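PDB 3NYB: Poly(A) RNA polymerase protein 2, which adds poly(A) tails to RNA as the polymerase subunit of TRAMP, an RNA surveillance complex in which it pairs with the zinc-knuckle protein Air2. Local coordinates for residues S249-S252 with A253-P256; F221-L224 with Y225-F229. The protein carries 1 engineered substitution. All coordinates share one frame; numbering follows the deposited sequence.

Interaction 1: S249-S252 with A253-P256; sequences STWS and AIQP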
ATOM      1  N   SER A 249      21.577 -13.080   1.094  1.00 94.18           N
ATOM      2  CA  SER A 249      22.763 -13.826   1.503  1.00 86.82           C
ATOM      3  C   SER A 249      23.559 -13.165   2.627  1.00 85.10           C
ATOM      4  O   SER A 249      24.277 -13.845   3.357  1.00 78.12           O
ATOM      5  CB  SER A 249      23.659 -14.073   0.291  1.00 81.62           C
ATOM      6  OG  SER A 249      23.646 -12.951  -0.573  1.00 81.93           O
ATOM      7  N   THR A 250      23.425 -11.848   2.768  1.00 88.09           N
ATOM      8  CA  THR A 250      24.127 -11.112   3.817  1.00 88.71           C
ATOM      9  C   THR A 250      23.333 -11.076   5.121  1.00 79.91           C
ATOM     10  O   THR A 250      23.897 -10.851   6.193  1.00 63.27           O
ATOM     11  CB  THR A 250      24.451  -9.663   3.387  1.00 89.56           C
ATOM     12  OG1 THR A 250      23.307  -8.826   3.594  1.00 81.24           O
ATOM     13  CG2 THR A 250      24.862  -9.612   1.923  1.00 91.76           C
ATOM     14  N   TRP A 251      22.024 -11.290   5.029  1.00 81.64           N
ATOM     15  CA  TRP A 251      21.182 -11.320   6.220  1.00 86.49           C
ATOM     16  C   TRP A 251      21.308 -12.684   6.865  1.00 88.04           C
ATOM     17  O   TRP A 251      20.519 -13.585   6.589  1.00 85.89           O
ATOM     18  CB  TRP A 251      19.715 -11.039   5.882  1.00 86.20           C
ATOM     19  CG  TRP A 251      18.908 -10.567   7.066  1.00 78.74           C
ATOM     20  CD1 TRP A 251      19.270 -10.627   8.380  1.00 77.16           C
ATOM     21  CD2 TRP A 251      17.588  -9.990   7.035  1.00 68.93           C
ATOM     22  NE1 TRP A 251      18.267 -10.109   9.168  1.00 75.08           N
ATOM     23  CE2 TRP A 251      17.239  -9.720   8.378  1.00 74.10           C
ATOM     24  CE3 TRP A 251      16.694  -9.684   6.016  1.00 63.21           C
ATOM     25  CZ2 TRP A 251      16.002  -9.144   8.706  1.00 75.68           C
ATOM     26  CZ3 TRP A 251      15.474  -9.113   6.356  1.00 63.54           C
ATOM     27  CH2 TRP A 251      15.141  -8.851   7.690  1.00 60.79           C
ATOM     28  N   SER A 252      22.311 -12.832   7.723  1.00 98.83           N
ATOM     29  CA  SER A 252      22.619 -14.119   8.333  1.00 99.95           C
ATOM     30  C   SER A 252      21.562 -14.525   9.356  1.00 97.19           C
ATOM     31  O   SER A 252      21.294 -15.712   9.552  1.00 96.36           O
ATOM     32  CB  SER A 252      24.000 -14.070   8.989  1.00 96.49           C
ATOM     33  OG  SER A 252      24.954 -13.487   8.115  1.00 96.28           O
ATOM     34  N   ALA A 253      20.959 -13.530   9.997  1.00 97.84           N
ATOM     35  CA  ALA A 253      19.965 -13.771  11.033  1.00101.67           C
ATOM     36  C   ALA A 253      18.883 -14.781  10.615  1.00108.24           C
ATOM     37  O   ALA A 253      18.288 -15.448  11.463  1.00113.95           O
ATOM     38  CB  ALA A 253      19.335 -12.450  11.476  1.00 96.20           C
ATOM     39  N   ILE A 254      18.643 -14.901   9.312  1.00103.77           N
ATOM     40  CA  ILE A 254      17.566 -15.751   8.812  1.00102.33           C
ATOM     41  C   ILE A 254      17.986 -16.641   7.643  1.00111.51           C
ATOM     42  O   ILE A 254      17.138 -17.272   7.008  1.00108.94           O
ATOM     43  CB  ILE A 254      16.369 -14.898   8.347  1.00 94.23           C
ATOM     44  CG1 ILE A 254      16.785 -14.000   7.179  1.00 71.68           C
ATOM     45  CG2 ILE A 254      15.823 -14.067   9.496  1.00102.90           C
ATOM     46  CD1 ILE A 254      15.819 -12.885   6.900  1.00 61.66           C
ATOM     47  N   GLN A 255      19.288 -16.704   7.368  1.00119.51           N
ATOM     48  CA  GLN A 255      19.789 -17.337   6.140  1.00122.36           C
ATOM     49  C   GLN A 255      19.611 -18.855   5.995  1.00128.59           C
ATOM     50  O   GLN A 255      19.819 -19.398   4.907  1.00132.83           O
ATOM     51  CB  GLN A 255      21.237 -16.930   5.847  1.00119.64           C
ATOM     52  CG  GLN A 255      21.365 -15.992   4.658  1.00115.89           C
ATOM     53  CD  GLN A 255      20.890 -16.632   3.364  1.00108.43           C
ATOM     54  OE1 GLN A 255      20.292 -15.972   2.512  1.00100.96           O
ATOM     55  NE2 GLN A 255      21.150 -17.927   3.215  1.00105.61           N
ATOM     56  N   PRO A 256      19.250 -19.552   7.082  1.00123.34           N
ATOM     57  CA  PRO A 256      18.726 -20.893   6.800  1.00114.59           C
ATOM     58  C   PRO A 256      17.285 -20.772   6.303  1.00108.72           C
ATOM     59  O   PRO A 256      16.376 -21.289   6.952  1.00112.45           O
ATOM     60  CB  PRO A 256      18.764 -21.581   8.169  1.00111.19           C
ATOM     61  CG  PRO A 256      19.740 -20.782   8.983  1.00112.51           C
ATOM     62  CD  PRO A 256      19.593 -19.373   8.502  1.00116.30           C
TER
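Trp251 and Ile254 meet in a local contact within one loop at the surface of the chain. The loop follows strand 243-247 and precedes strand 266-267. Residues 249-250 close a short 3-10 segment, and the chain then turns sharply. The main contact is CH-pi. The CD1 methyl of Ile254 sits over one face of the indole, 3.5 Å from the centroid of the six-membered ring of Trp251 and 19° off its normal. The nearest ring carbons are CD2, at the ring fusion, and its neighbour CE3. Ile254 CG1 lies between its backbone N and carbonyl carbon (chi1 63°), and the extended chain beyond it carries CD1 over the ring. Trp251 CG is anti to the backbone N (chi1 -159°), which brings the indole round beside the residues that follow. Ala253 meets the pyrrole part of the indole obliquely, with its CB 3.5 Å from Trp251 NE1. Gln255 CG lies close to the backbone O of Trp251. Elsewhere Trp251 meets the ring of Phe246, and NE1 makes a weak hydrogen bond to Glu271 O. With an alanine here, Ile254 CD1 is likely to lose the flat surface beneath it, and Glu271 O would lose its indole donor. The backbone holds the bend. Gln255 N donates to Ser252 O at 3.1 Å, nearly straight at nitrogen but well above the carbonyl plane. Ser252 OG donates a weak hydrogen bond to Thr250 O. Trp251 is the centre of an inverse gamma turn, and the Gln255-to-Ser252 bond closes a beta turn that begins at Ser252, the last residue of the inverse gamma turn: two overlapping tight turns in a surface loop.

Interaction 2: F221-L224 with Y225-F229; sequences FFEL and YGKNF
Phe221 and Tyr225 form an aromatic pair one helical turn apart. It is an offset edge-to-face pair: the edge of Tyr225 points at the face of Phe221, with ring centroids 4.9 Å apart and planes at 64°. Tyr225 CD2 lies over the Phe221 face, nearest to CE1. Phe221 CG is anti to its backbone N (chi1 167°), while Tyr225 CG is anti to its carbonyl carbon (chi1 -65°); these settings turn the two rings to the same flank of the helix. That flank packs on helix 186-198, where Tyr225 OH bonds to Leu192 O. Leu224 lies between the Tyr225 and Phe229 side chains, though its exact placement is doubtful.

The backbone bonds mark the last turns of helix 214-228. Tyr225 N donates to Phe221 O at 3.1 Å, and Lys227 N to Glu223 O at 3.0 Å. Leu224 O then takes two donors, Asn228 N at 3.2 Å and Phe229 N at 2.9 Å. The second reaches five residues back, and the helix widens here in a pi-type turn.

Glu223, Lys227 and Asn228 carry the charged and polar contacts, several of them with the Protein AIR2 chain. Glu223 OE1 and Lys227 NZ are 4.4 Å apart, too far for a salt bridge, though their opposite charges probably attract. The stronger partner of Glu223 is Arg26 of the Protein AIR2 chain, which forms a salt bridge with OE2. Asn228 ND2 passes beside Glu223 CG at 3.8 Å. Asn228 OD1 takes a weak hydrogen bond from Arg66 of the Protein AIR2 chain, and Tyr50 of that chain packs on Leu224, Asn228 and Phe229.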
ATOM      1  N   PHE A 221       5.182   1.687 -10.095  1.00 41.23           N
ATOM      2  CA  PHE A 221       5.179   0.923  -8.861  1.00 43.53           C
ATOM      3  C   PHE A 221       4.792  -0.529  -9.140  1.00 46.49           C
ATOM      4  O   PHE A 221       5.420  -1.454  -8.636  1.00 38.44           O
ATOM      5  CB  PHE A 221       4.230   1.539  -7.829  1.00 39.08           C
ATOM      6  CG  PHE A 221       3.934   0.635  -6.659  1.00 36.86           C
ATOM      7  CD1 PHE A 221       4.659   0.731  -5.490  1.00 32.41           C
ATOM      8  CD2 PHE A 221       2.922  -0.308  -6.730  1.00 41.57           C
ATOM      9  CE1 PHE A 221       4.387  -0.095  -4.407  1.00 36.24           C
ATOM     10  CE2 PHE A 221       2.647  -1.133  -5.654  1.00 41.24           C
ATOM     11  CZ  PHE A 221       3.379  -1.028  -4.493  1.00 34.80           C
ATOM     12  N   PHE A 222       3.747  -0.729  -9.932  1.00 39.57           N
ATOM     13  CA  PHE A 222       3.313  -2.081 -10.263  1.00 47.00           C
ATOM     14  C   PHE A 222       4.318  -2.775 -11.168  1.00 52.22           C
ATOM     15  O   PHE A 222       4.413  -4.003 -11.190  1.00 58.57           O
ATOM     16  CB  PHE A 222       1.937  -2.065 -10.930  1.00 54.11           C
ATOM     17  CG  PHE A 222       0.820  -1.686 -10.002  1.00 48.68           C
ATOM     18  CD1 PHE A 222       0.640  -2.361  -8.807  1.00 45.17           C
ATOM     19  CD2 PHE A 222      -0.051  -0.663 -10.329  1.00 40.76           C
ATOM     20  CE1 PHE A 222      -0.382  -2.018  -7.953  1.00 45.36           C
ATOM     21  CE2 PHE A 222      -1.068  -0.316  -9.482  1.00 42.64           C
ATOM     22  CZ  PHE A 222      -1.239  -0.994  -8.290  1.00 48.34           C
ATOM     23  N   GLU A 223       5.064  -1.976 -11.920  1.00 50.39           N
ATOM     24  CA  GLU A 223       6.078  -2.490 -12.823  1.00 47.02           C
ATOM     25  C   GLU A 223       7.267  -3.005 -12.034  1.00 43.68           C
ATOM     26  O   GLU A 223       7.781  -4.091 -12.288  1.00 44.67           O
ATOM     27  CB  GLU A 223       6.530  -1.381 -13.767  1.00 54.90           C
ATOM     28  CG  GLU A 223       7.667  -1.768 -14.676  1.00 58.05           C
ATOM     29  CD  GLU A 223       8.158  -0.604 -15.496  1.00 55.53           C
ATOM     30  OE1 GLU A 223       8.175  -0.721 -16.741  1.00 50.37           O
ATOM     31  OE2 GLU A 223       8.517   0.429 -14.886  1.00 59.85           O
ATOM     32  N   LEU A 224       7.702  -2.214 -11.064  1.00 51.05           N
ATOM     33  CA  LEU A 224       8.817  -2.608 -10.228  1.00 45.72           C
ATOM     34  C   LEU A 224       8.485  -3.891  -9.494  1.00 43.20           C
ATOM     35  O   LEU A 224       9.169  -4.900  -9.646  1.00 54.87           O
ATOM     36  CB  LEU A 224       9.164  -1.496  -9.239  1.00 37.24           C
ATOM     37  CG  LEU A 224      10.432  -1.720  -8.422  1.00 43.77           C
ATOM     38  CD1 LEU A 224      10.146  -2.567  -7.217  1.00 50.80           C
ATOM     39  CD2 LEU A 224      11.508  -2.371  -9.275  1.00 46.91           C
ATOM     40  N   TYR A 225       7.416  -3.852  -8.709  1.00 47.19           N
ATOM     41  CA  TYR A 225       7.077  -4.949  -7.809  1.00 43.66           C
ATOM     42  C   TYR A 225       6.287  -6.059  -8.481  1.00 48.43           C
ATOM     43  O   TYR A 225       5.987  -7.075  -7.863  1.00 54.88           O
ATOM     44  CB  TYR A 225       6.313  -4.426  -6.595  1.00 34.25           C
ATOM     45  CG  TYR A 225       7.126  -3.501  -5.724  1.00 35.18           C
ATOM     46  CD1 TYR A 225       8.279  -3.945  -5.099  1.00 41.11           C
ATOM     47  CD2 TYR A 225       6.742  -2.185  -5.520  1.00 37.61           C
ATOM     48  CE1 TYR A 225       9.025  -3.108  -4.294  1.00 33.13           C
ATOM     49  CE2 TYR A 225       7.486  -1.340  -4.719  1.00 45.28           C
ATOM     50  CZ  TYR A 225       8.627  -1.810  -4.109  1.00 45.35           C
ATOM     51  OH  TYR A 225       9.376  -0.978  -3.313  1.00 61.75           O
ATOM     52  N   GLY A 226       5.956  -5.872  -9.750  1.00 60.77           N
ATOM     53  CA  GLY A 226       5.220  -6.891 -10.474  1.00 63.71           C
ATOM     54  C   GLY A 226       6.073  -7.664 -11.469  1.00 58.93           C
ATOM     55  O   GLY A 226       5.786  -8.824 -11.765  1.00 57.36           O
ATOM     56  N   LYS A 227       7.128  -7.034 -11.977  1.00 53.15           N
ATOM     57  CA  LYS A 227       7.881  -7.603 -13.094  1.00 48.69           C
ATOM     58  C   LYS A 227       9.380  -7.757 -12.867  1.00 58.32           C
ATOM     59  O   LYS A 227      10.004  -8.614 -13.481  1.00 67.89           O
ATOM     60  CB  LYS A 227       7.645  -6.778 -14.359  1.00 51.00           C
ATOM     61  CG  LYS A 227       6.223  -6.898 -14.908  1.00 47.86           C
ATOM     62  CD  LYS A 227       5.903  -5.802 -15.918  1.00 42.77           C
ATOM     63  CE  LYS A 227       6.722  -5.929 -17.199  1.00 60.89           C
ATOM     64  NZ  LYS A 227       6.649  -4.685 -18.032  1.00 57.19           N
ATOM     65  N   ASN A 228       9.956  -6.943 -11.988  1.00 61.84           N
ATOM     66  CA  ASN A 228      11.411  -6.852 -11.908  1.00 58.08           C
ATOM     67  C   ASN A 228      12.037  -7.150 -10.559  1.00 66.29           C
ATOM     68  O   ASN A 228      13.191  -7.565 -10.500  1.00 77.16           O
ATOM     69  CB  ASN A 228      11.874  -5.471 -12.354  1.00 44.28           C
ATOM     70  CG  ASN A 228      11.269  -5.062 -13.666  1.00 57.14           C
ATOM     71  OD1 ASN A 228      11.247  -5.836 -14.622  1.00 58.27           O
ATOM     72  ND2 ASN A 228      10.761  -3.841 -13.722  1.00 65.41           N
ATOM     73  N   PHE A 229      11.307  -6.919  -9.475  1.00 52.82           N
ATOM     74  CA  PHE A 229      11.935  -7.013  -8.167  1.00 48.46           C
ATOM     75  C   PHE A 229      12.432  -8.433  -7.894  1.00 53.69           C
ATOM     76  O   PHE A 229      11.691  -9.405  -8.034  1.00 52.61           O
ATOM     77  CB  PHE A 229      11.007  -6.520  -7.059  1.00 41.63           C
ATOM     78  CG  PHE A 229      11.684  -6.383  -5.720  1.00 37.56           C
ATOM     79  CD1 PHE A 229      12.336  -5.216  -5.372  1.00 34.41           C
ATOM     80  CD2 PHE A 229      11.675  -7.432  -4.812  1.00 49.92           C
ATOM     81  CE1 PHE A 229      12.966  -5.095  -4.135  1.00 41.30           C
ATOM     82  CE2 PHE A 229      12.300  -7.318  -3.577  1.00 49.74           C
ATOM     83  CZ  PHE A 229      12.948  -6.146  -3.242  1.00 45.44           C
TER

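In the fold
Both interactions are local and lie in the range of the Cid1 poly A polymerase family, but they hold different elements. Interaction 2 belongs to the buried end of helix 214-228, between other helices and the Protein AIR2 chain. Interaction 1 comes later in the chain, in a surface loop touched by no other protein chain of the assembly. Their centres are about 24 Å apart and their nearest atoms about 10 Å, so they do not meet. In interaction 2 an aromatic pair accompanies the helical backbone bonds, and charged and polar groups bind a second protein. In interaction 1 the leading side-chain contact is a methyl group over an indole, and tight turns replace the helix.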